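Local coordinates for protein restriction endonuclease (Mycobacterium sp., PDB 4F0Q) that probably recognises DNA carrying methylated cytosine and cleaves it, working as a tetrameric, modification-dependent restriction endonuclease with a magnesium-binding nuclease domain, at residues V190-P195 with R199-L204. Sequence-based numbering, arbitrary orientation.
Sequences VVQRDP and RSFPNL
Q192 lies between F201 and N203 on one face of an antiparallel strand pair within a larger mixed sheet; its CB and NE2 meet the F201 ring, and OE1 meets N203. CB sits over one face of the F201 ring, toward its rim, in a CH-pi contact 4.2 Å from the ring centroid. CG swings to the side of the backbone N (chi1 -52°) and the chain runs on extended, carrying the amide past the ring toward N203. There NE2 packs against CZ of F201 at 3.7 Å, the amide turned 46° from the ring plane. OE1 points at N203 ND2, modelled only 2.4 Å away, too short for an ordinary hydrogen bond, so the details of this amide-amide link are doubtful. N203 OD1 takes the backbone N of L204 in a weak bond and accepts further weak hydrogen bonds from H118 N and N132 ND2. Next along the same face, V190 CG1 rests 3.8 Å from N203 CB. Beneath these side chains Q192 and F201 form a hydrogen-bonded pair, Q192 N to F201 O and F201 N to Q192 O, both 2.9 Å. The pairing runs on past the strand end, where D194 N donates to R199 O at 2.8 Å. On the reverse face R193 CG lies 3.7 Å from S200 OG, which hydrogen-bonds T145 of the second subunit, while R193 NH1 hydrogen-bonds Q423 OE1 of the same chain. This is the end of a beta hairpin, strands 175-193 and 200-210, in the AspBHI-type N-terminal region of the PUA clan, with one face against a neighbouring subunit of the tetramer.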
loop_
_atom_site.group_PDB
_atom_site.type_symbol
_atom_site.label_atom_id
_atom_site.label_comp_id
_atom_site.label_asym_id
_atom_site.label_seq_id
_atom_site.Cartn_x
_atom_site.Cartn_y
_atom_site.Cartn_z
ATOM N N VAL A 190 -15.107 23.618 2.601
ATOM C CA VAL A 190 -15.672 22.920 1.453
ATOM C C VAL A 190 -16.622 23.844 0.696
ATOM O O VAL A 190 -17.136 24.805 1.258
ATOM C CB VAL A 190 -16.404 21.627 1.885
ATOM C CG1 VAL A 190 -17.743 21.954 2.530
ATOM C CG2 VAL A 190 -16.590 20.685 0.701
ATOM N N VAL A 191 -16.828 23.573 -0.587
ATOM C CA VAL A 191 -17.810 24.315 -1.368
ATOM C C VAL A 191 -18.888 23.365 -1.873
ATOM O O VAL A 191 -18.590 22.356 -2.513
ATOM C CB VAL A 191 -17.169 25.061 -2.554
ATOM C CG1 VAL A 191 -18.241 25.723 -3.404
ATOM C CG2 VAL A 191 -16.173 26.094 -2.052
ATOM N N GLN A 192 -20.140 23.688 -1.572
ATOM C CA GLN A 192 -21.260 22.836 -1.942
ATOM C C GLN A 192 -22.163 23.521 -2.958
ATOM O O GLN A 192 -22.081 24.731 -3.164
ATOM C CB GLN A 192 -22.072 22.459 -0.703
ATOM C CG GLN A 192 -21.245 21.873 0.424
ATOM C CD GLN A 192 -22.088 21.475 1.617
ATOM O OE1 GLN A 192 -21.586 21.357 2.734
ATOM N NE2 GLN A 192 -23.377 21.263 1.385
ATOM N N ARG A 193 -23.025 22.730 -3.590
ATOM C CA ARG A 193 -23.975 23.245 -4.564
ATOM C C ARG A 193 -25.362 22.662 -4.314
ATOM O O ARG A 193 -25.510 21.454 -4.135
ATOM C CB ARG A 193 -23.517 22.910 -5.986
ATOM C CG ARG A 193 -24.423 23.462 -7.074
ATOM C CD ARG A 193 -23.959 23.041 -8.459
ATOM N NE ARG A 193 -24.818 23.587 -9.506
ATOM C CZ ARG A 193 -25.926 22.998 -9.946
ATOM N NH1 ARG A 193 -26.314 21.840 -9.431
ATOM N NH2 ARG A 193 -26.648 23.569 -10.902
ATOM N N ASP A 194 -26.371 23.526 -4.290
ATOM C CA ASP A 194 -27.753 23.083 -4.157
ATOM C C ASP A 194 -28.264 22.672 -5.532
ATOM O O ASP A 194 -28.410 23.513 -6.418
ATOM C CB ASP A 194 -28.620 24.206 -3.580
ATOM C CG ASP A 194 -29.973 23.714 -3.087
ATOM O OD1 ASP A 194 -30.467 22.683 -3.588
ATOM O OD2 ASP A 194 -30.547 24.367 -2.190
ATOM N N PRO A 195 -28.539 21.372 -5.716
ATOM C CA PRO A 195 -28.955 20.839 -7.019
ATOM C C PRO A 195 -30.321 21.352 -7.475
ATOM O O PRO A 195 -30.627 21.283 -8.665
ATOM C CB PRO A 195 -29.012 19.329 -6.775
ATOM C CG PRO A 195 -29.253 19.195 -5.312
ATOM C CD PRO A 195 -28.498 20.325 -4.679
ATOM N N ARG A 199 -27.508 27.153 -6.609
ATOM C CA ARG A 199 -26.603 28.056 -5.905
ATOM C C ARG A 199 -25.441 27.311 -5.256
ATOM O O ARG A 199 -25.591 26.179 -4.797
ATOM C CB ARG A 199 -27.360 28.868 -4.852
ATOM C CG ARG A 199 -28.465 29.745 -5.421
ATOM C CD ARG A 199 -29.026 30.689 -4.371
ATOM N NE ARG A 199 -28.030 31.657 -3.919
ATOM C CZ ARG A 199 -28.280 32.640 -3.060
ATOM N NH1 ARG A 199 -29.499 32.791 -2.557
ATOM N NH2 ARG A 199 -27.313 33.475 -2.704
ATOM N N SER A 200 -24.280 27.958 -5.223
ATOM C CA SER A 200 -23.097 27.385 -4.594
ATOM C C SER A 200 -22.706 28.202 -3.368
ATOM O O SER A 200 -22.938 29.409 -3.324
ATOM C CB SER A 200 -21.936 27.324 -5.587
ATOM O OG SER A 200 -22.260 26.499 -6.691
ATOM N N PHE A 201 -22.118 27.544 -2.374
ATOM C CA PHE A 201 -21.818 28.209 -1.111
ATOM C C PHE A 201 -20.739 27.488 -0.308
ATOM O O PHE A 201 -20.642 26.263 -0.355
ATOM C CB PHE A 201 -23.093 28.339 -0.269
ATOM C CG PHE A 201 -23.715 27.020 0.102
ATOM C CD1 PHE A 201 -24.576 26.374 -0.769
ATOM C CD2 PHE A 201 -23.444 26.431 1.327
ATOM C CE1 PHE A 201 -25.148 25.164 -0.431
ATOM C CE2 PHE A 201 -24.014 25.220 1.671
ATOM C CZ PHE A 201 -24.868 24.586 0.791
ATOM N N PRO A 202 -19.925 28.251 0.438
ATOM C CA PRO A 202 -18.920 27.657 1.325
ATOM C C PRO A 202 -19.580 26.968 2.511
ATOM O O PRO A 202 -20.744 27.236 2.802
ATOM C CB PRO A 202 -18.119 28.870 1.803
ATOM C CG PRO A 202 -19.071 30.007 1.705
ATOM C CD PRO A 202 -19.897 29.723 0.485
ATOM N N ASN A 203 -18.838 26.093 3.181
ATOM C CA ASN A 203 -19.354 25.335 4.312
ATOM C C ASN A 203 -18.214 24.616 5.024
ATOM O O ASN A 203 -17.088 24.567 4.524
ATOM C CB ASN A 203 -20.407 24.324 3.845
ATOM C CG ASN A 203 -21.271 23.809 4.983
ATOM O OD1 ASN A 203 -21.405 24.456 6.021
ATOM N ND2 ASN A 203 -21.861 22.636 4.792
ATOM N N LEU A 204 -18.511 24.060 6.194
ATOM C CA LEU A 204 -17.519 23.322 6.962
ATOM C C LEU A 204 -17.797 21.824 6.912
ATOM O O LEU A 204 -18.909 21.380 7.192
ATOM C CB LEU A 204 -17.497 23.806 8.411
ATOM C CG LEU A 204 -17.250 25.301 8.624
ATOM C CD1 LEU A 204 -17.205 25.627 10.108
ATOM C CD2 LEU A 204 -15.968 25.743 7.937
#